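Local coordinates for protein xylose isomerase-like TIM barrel (Anabaena variabilis ATCC 29413, PDB 2QW5) that binds zinc and D-xylose in a TIM-barrel pocket and is probably a sugar isomerase or epimerase, at residues A[59-71]-A[109-122]. Sequence-based numbering, arbitrary orientation. Where two conformers were deposited one is given.
Sequences NYAQDLENYTNLR and EYLKSRVDITAALG
The segments of helices 60-76 and 101-120 that meet here, 60-71 and 109-120, run side by side in the same direction, their axes 18° apart and 8.7 Å at closest approach. Tyr60 is a knob in the hole formed by Glu109, Tyr110, Ser113 and Arg114: Ser113 CB lies over one ring face, 3.9 Å from the centroid, while the hydroxyl oxygen rests against CA and CB of Tyr110. With only an alanine in its place, the hole would probably stay unfilled and Ser113 CB would lose the aromatic face against it. A water bridges the two helices, donating to Tyr60 O and hydrogen-bonded to Ser113 OG. Arg114, bent at chi2 (48°), brings NH1 to 3.1 Å from Asp63 OD2 in a salt bridge; OD2 lies near the guanidinium plane and is met on the anti side of the carboxylate, tilted out of the carboxylate plane, the two planes 75° apart. NH1 also donates to Ser113 OG, and NH2 to Ala53 O, which fixes the guanidinium's rotation. Further along, Ile117 CG2 sits over a face of the Tyr67 ring, and Leu64 CD1 packs 3.6 Å from Ala120 CB. At the far end Arg71 NH1 donates to Leu121 O (3.2 Å) from above the carbonyl plane, just before Gly122, the C-prime residue of the Schellman motif that ends helix 101-120; NH1 also donates to Val82 O. Such near-parallel packing of helices that follow successive strands, here 47-51 and 83-87, is characteristic of the outer layer of a TIM barrel.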
loop_
_atom_site.group_PDB
_atom_site.type_symbol
_atom_site.label_atom_id
_atom_site.label_comp_id
_atom_site.label_asym_id
_atom_site.label_seq_id
_atom_site.Cartn_x
_atom_site.Cartn_y
_atom_site.Cartn_z
ATOM N N ASN A 59 1.483 1.150 -31.186
ATOM C CA ASN A 59 2.797 0.612 -31.602
ATOM C C ASN A 59 2.839 -0.879 -31.996
ATOM O O ASN A 59 3.935 -1.439 -32.082
ATOM C CB ASN A 59 3.816 0.872 -30.501
ATOM C CG ASN A 59 3.954 2.324 -30.161
ATOM O OD1 ASN A 59 3.718 3.187 -31.003
ATOM N ND2 ASN A 59 4.355 2.611 -28.914
ATOM N N TYR A 60 1.701 -1.518 -32.265
ATOM C CA TYR A 60 1.741 -2.936 -32.681
ATOM C C TYR A 60 2.589 -3.246 -33.906
ATOM O O TYR A 60 3.396 -4.213 -33.875
ATOM C CB TYR A 60 0.354 -3.528 -32.880
ATOM C CG TYR A 60 -0.483 -3.594 -31.615
ATOM C CD1 TYR A 60 0.089 -3.844 -30.350
ATOM C CD2 TYR A 60 -1.870 -3.546 -31.691
ATOM C CE1 TYR A 60 -0.684 -3.931 -29.197
ATOM C CE2 TYR A 60 -2.658 -3.653 -30.536
ATOM C CZ TYR A 60 -2.055 -3.863 -29.304
ATOM O OH TYR A 60 -2.778 -3.931 -28.168
ATOM N N ALA A 61 2.436 -2.426 -34.942
ATOM C CA ALA A 61 3.172 -2.610 -36.178
ATOM C C ALA A 61 4.668 -2.365 -35.934
ATOM O O ALA A 61 5.514 -3.164 -36.410
ATOM C CB ALA A 61 2.602 -1.715 -37.279
ATOM N N GLN A 62 4.996 -1.323 -35.154
ATOM C CA GLN A 62 6.405 -1.045 -34.856
ATOM C C GLN A 62 7.036 -2.176 -34.030
ATOM O O GLN A 62 8.192 -2.544 -34.269
ATOM C CB GLN A 62 6.600 0.329 -34.183
ATOM C CG GLN A 62 8.086 0.737 -34.012
ATOM C CD GLN A 62 8.864 0.705 -35.328
ATOM O OE1 GLN A 62 8.638 1.531 -36.218
ATOM N NE2 GLN A 62 9.777 -0.257 -35.454
ATOM N N ASP A 63 6.285 -2.749 -33.094
ATOM C CA ASP A 63 6.785 -3.882 -32.301
ATOM C C ASP A 63 7.112 -5.081 -33.198
ATOM O O ASP A 63 8.173 -5.696 -33.048
ATOM C CB ASP A 63 5.751 -4.332 -31.247
ATOM C CG ASP A 63 5.552 -3.329 -30.114
ATOM O OD1 ASP A 63 6.490 -2.568 -29.819
ATOM O OD2 ASP A 63 4.439 -3.342 -29.517
ATOM N N LEU A 64 6.216 -5.377 -34.136
ATOM C CA LEU A 64 6.392 -6.538 -35.038
ATOM C C LEU A 64 7.652 -6.396 -35.875
ATOM O O LEU A 64 8.443 -7.331 -35.996
ATOM C CB LEU A 64 5.161 -6.716 -35.923
ATOM C CG LEU A 64 5.094 -7.957 -36.808
ATOM C CD1 LEU A 64 5.385 -9.243 -36.016
ATOM C CD2 LEU A 64 3.758 -8.028 -37.532
ATOM N N GLU A 65 7.864 -5.184 -36.357
ATOM C CA GLU A 65 9.054 -4.826 -37.112
ATOM C C GLU A 65 10.310 -4.946 -36.256
ATOM O O GLU A 65 11.289 -5.525 -36.688
ATOM C CB GLU A 65 8.873 -3.406 -37.664
ATOM C CG GLU A 65 10.021 -2.866 -38.487
ATOM C CD GLU A 65 9.592 -1.620 -39.260
ATOM O OE1 GLU A 65 9.067 -0.665 -38.614
ATOM O OE2 GLU A 65 9.771 -1.614 -40.506
ATOM N N ASN A 66 10.273 -4.452 -35.021
ATOM C CA ASN A 66 11.450 -4.562 -34.141
ATOM C C ASN A 66 11.824 -5.995 -33.813
ATOM O O ASN A 66 12.985 -6.364 -33.904
ATOM C CB ASN A 66 11.253 -3.772 -32.840
ATOM C CG ASN A 66 11.219 -2.278 -33.060
ATOM O OD1 ASN A 66 11.688 -1.754 -34.088
ATOM N ND2 ASN A 66 10.675 -1.579 -32.089
ATOM N N TYR A 67 10.846 -6.810 -33.424
ATOM C CA TYR A 67 11.137 -8.235 -33.107
ATOM C C TYR A 67 11.563 -9.031 -34.369
ATOM O O TYR A 67 12.362 -9.960 -34.271
ATOM C CB TYR A 67 9.952 -8.891 -32.350
ATOM C CG TYR A 67 9.863 -8.416 -30.894
ATOM C CD1 TYR A 67 10.754 -8.903 -29.937
ATOM C CD2 TYR A 67 8.843 -7.564 -30.451
ATOM C CE1 TYR A 67 10.685 -8.516 -28.593
ATOM C CE2 TYR A 67 8.758 -7.170 -29.085
ATOM C CZ TYR A 67 9.674 -7.659 -28.173
ATOM O OH TYR A 67 9.626 -7.278 -26.858
ATOM N N THR A 68 11.017 -8.664 -35.535
ATOM C CA THR A 68 11.425 -9.279 -36.808
ATOM C C THR A 68 12.914 -8.950 -37.006
ATOM O O THR A 68 13.714 -9.830 -37.314
ATOM C CB THR A 68 10.604 -8.773 -37.993
ATOM O OG1 THR A 68 9.227 -9.160 -37.841
ATOM C CG2 THR A 68 11.166 -9.342 -39.329
ATOM N N ASN A 69 13.286 -7.702 -36.754
ATOM C CA ASN A 69 14.688 -7.283 -36.863
ATOM C C ASN A 69 15.594 -7.963 -35.839
ATOM O O ASN A 69 16.770 -8.215 -36.132
ATOM C CB ASN A 69 14.800 -5.748 -36.773
ATOM C CG ASN A 69 14.130 -5.025 -37.953
ATOM O OD1 ASN A 69 13.828 -5.614 -38.977
ATOM N ND2 ASN A 69 13.892 -3.741 -37.787
ATOM N N LEU A 70 15.071 -8.252 -34.639
ATOM C CA LEU A 70 15.825 -8.988 -33.628
ATOM C C LEU A 70 16.080 -10.409 -34.138
ATOM O O LEU A 70 17.209 -10.882 -34.090
ATOM C CB LEU A 70 15.117 -8.997 -32.241
ATOM C CG LEU A 70 15.804 -9.746 -31.082
ATOM C CD1 LEU A 70 17.225 -9.202 -30.802
ATOM C CD2 LEU A 70 14.964 -9.729 -29.821
ATOM N N ARG A 71 15.046 -11.090 -34.638
ATOM C CA ARG A 71 15.224 -12.448 -35.232
ATOM C C ARG A 71 16.297 -12.431 -36.333
ATOM O O ARG A 71 17.181 -13.306 -36.367
ATOM C CB ARG A 71 13.903 -12.957 -35.812
ATOM C CG ARG A 71 13.877 -14.385 -36.395
ATOM C CD ARG A 71 14.066 -15.493 -35.399
ATOM N NE ARG A 71 15.440 -15.994 -35.266
ATOM C CZ ARG A 71 15.794 -17.063 -34.552
ATOM N NH1 ARG A 71 14.876 -17.762 -33.876
ATOM N NH2 ARG A 71 17.062 -17.445 -34.515
ATOM N N GLU A 109 -6.853 -8.053 -29.528
ATOM C CA GLU A 109 -5.877 -7.444 -30.478
ATOM C C GLU A 109 -4.479 -7.416 -29.912
ATOM O O GLU A 109 -3.493 -7.627 -30.655
ATOM C CB GLU A 109 -6.337 -6.070 -31.020
ATOM C CG GLU A 109 -7.667 -6.153 -31.843
ATOM C CD GLU A 109 -7.614 -7.102 -33.121
ATOM O OE1 GLU A 109 -6.664 -6.951 -33.941
ATOM O OE2 GLU A 109 -8.531 -7.979 -33.307
ATOM N N TYR A 110 -4.383 -7.141 -28.610
ATOM C CA TYR A 110 -3.109 -7.194 -27.888
ATOM C C TYR A 110 -2.521 -8.614 -27.972
ATOM O O TYR A 110 -1.373 -8.783 -28.343
ATOM C CB TYR A 110 -3.282 -6.719 -26.437
ATOM C CG TYR A 110 -2.177 -7.100 -25.498
ATOM C CD1 TYR A 110 -0.928 -6.475 -25.544
ATOM C CD2 TYR A 110 -2.377 -8.114 -24.560
ATOM C CE1 TYR A 110 0.096 -6.851 -24.669
ATOM C CE2 TYR A 110 -1.368 -8.503 -23.695
ATOM C CZ TYR A 110 -0.138 -7.872 -23.743
ATOM O OH TYR A 110 0.828 -8.297 -22.841
ATOM N N LEU A 111 -3.331 -9.616 -27.653
ATOM C CA LEU A 111 -2.865 -11.016 -27.675
ATOM C C LEU A 111 -2.525 -11.475 -29.097
ATOM O O LEU A 111 -1.515 -12.168 -29.271
ATOM C CB LEU A 111 -3.844 -11.938 -26.960
ATOM C CG LEU A 111 -4.011 -11.689 -25.461
ATOM C CD1 LEU A 111 -5.285 -12.417 -24.852
ATOM C CD2 LEU A 111 -2.806 -12.103 -24.679
ATOM N N LYS A 112 -3.295 -11.012 -30.101
ATOM C CA LYS A 112 -2.989 -11.315 -31.551
ATOM C C LYS A 112 -1.672 -10.691 -31.978
ATOM O O LYS A 112 -0.877 -11.311 -32.743
ATOM C CB LYS A 112 -4.090 -10.864 -32.493
ATOM C CG LYS A 112 -5.407 -11.672 -32.435
ATOM C CD LYS A 112 -6.412 -11.055 -33.393
ATOM C CE LYS A 112 -7.627 -11.935 -33.581
ATOM N NZ LYS A 112 -8.664 -11.308 -34.458
ATOM N N SER A 113 -1.416 -9.479 -31.493
ATOM C CA SER A 113 -0.103 -8.820 -31.724
ATOM C C SER A 113 1.039 -9.655 -31.173
ATOM O O SER A 113 2.121 -9.779 -31.798
ATOM C CB SER A 113 -0.048 -7.421 -31.057
ATOM O OG SER A 113 1.281 -6.967 -30.940
ATOM N N ARG A 114 0.837 -10.187 -29.978
ATOM C CA ARG A 114 1.871 -10.965 -29.325
ATOM C C ARG A 114 2.027 -12.304 -30.032
ATOM O O ARG A 114 3.166 -12.766 -30.197
ATOM C CB ARG A 114 1.680 -11.026 -27.814
ATOM C CG ARG A 114 2.278 -9.833 -27.012
ATOM C CD ARG A 114 1.971 -8.416 -27.503
ATOM N NE ARG A 114 2.902 -7.437 -26.940
ATOM C CZ ARG A 114 3.240 -6.268 -27.482
ATOM N NH1 ARG A 114 2.757 -5.853 -28.648
ATOM N NH2 ARG A 114 4.082 -5.485 -26.824
ATOM N N VAL A 115 0.923 -12.900 -30.499
ATOM C CA VAL A 115 1.026 -14.110 -31.357
ATOM C C VAL A 115 1.918 -13.748 -32.616
ATOM O O VAL A 115 2.765 -14.515 -32.971
ATOM C CB VAL A 115 -0.351 -14.702 -31.816
ATOM C CG1 VAL A 115 -0.170 -15.815 -32.875
ATOM C CG2 VAL A 115 -1.216 -15.253 -30.630
ATOM N N ASP A 116 1.657 -12.614 -33.285
ATOM C CA ASP A 116 2.451 -12.172 -34.453
ATOM C C ASP A 116 3.923 -12.032 -34.153
ATOM O O ASP A 116 4.765 -12.463 -34.941
ATOM C CB ASP A 116 1.981 -10.825 -35.014
ATOM C CG ASP A 116 0.592 -10.878 -35.649
ATOM O OD1 ASP A 116 0.090 -11.975 -35.951
ATOM O OD2 ASP A 116 0.034 -9.785 -35.892
ATOM N N ILE A 117 4.236 -11.419 -33.011
ATOM C CA ILE A 117 5.648 -11.272 -32.557
ATOM C C ILE A 117 6.312 -12.655 -32.327
ATOM O O ILE A 117 7.484 -12.878 -32.656
ATOM C CB ILE A 117 5.674 -10.427 -31.224
ATOM C CG1 ILE A 117 5.315 -8.965 -31.518
ATOM C CG2 ILE A 117 6.983 -10.598 -30.442
ATOM C CD1 ILE A 117 5.120 -8.136 -30.238
ATOM N N THR A 118 5.563 -13.578 -31.719
ATOM C CA THR A 118 6.054 -14.949 -31.470
ATOM C C THR A 118 6.476 -15.582 -32.786
ATOM O O THR A 118 7.619 -16.026 -32.898
ATOM C CB THR A 118 4.997 -15.831 -30.739
ATOM O OG1 THR A 118 4.681 -15.195 -29.517
ATOM C CG2 THR A 118 5.556 -17.259 -30.436
ATOM N N ALA A 119 5.598 -15.510 -33.775
ATOM C CA ALA A 119 5.853 -16.047 -35.112
ATOM C C ALA A 119 7.046 -15.352 -35.771
ATOM O O ALA A 119 7.915 -16.034 -36.331
ATOM C CB ALA A 119 4.587 -15.934 -35.972
ATOM N N ALA A 120 7.136 -14.014 -35.662
ATOM C CA ALA A 120 8.265 -13.230 -36.256
ATOM C C ALA A 120 9.587 -13.635 -35.674
ATOM O O ALA A 120 10.614 -13.557 -36.351
ATOM C CB ALA A 120 8.042 -11.689 -36.121
ATOM N N LEU A 121 9.566 -14.091 -34.412
ATOM C CA LEU A 121 10.752 -14.669 -33.748
ATOM C C LEU A 121 10.983 -16.146 -34.101
ATOM O O LEU A 121 11.839 -16.788 -33.497
ATOM C CB LEU A 121 10.652 -14.483 -32.215
ATOM C CG LEU A 121 10.764 -13.057 -31.661
ATOM C CD1 LEU A 121 10.361 -12.949 -30.214
ATOM C CD2 LEU A 121 12.189 -12.584 -31.804
ATOM N N GLY A 122 10.221 -16.694 -35.065
ATOM C CA GLY A 122 10.288 -18.098 -35.441
ATOM C C GLY A 122 9.695 -19.059 -34.436
ATOM O O GLY A 122 9.848 -20.275 -34.589
HETATM O O HOH W 1 2.661 -6.730 -33.257
#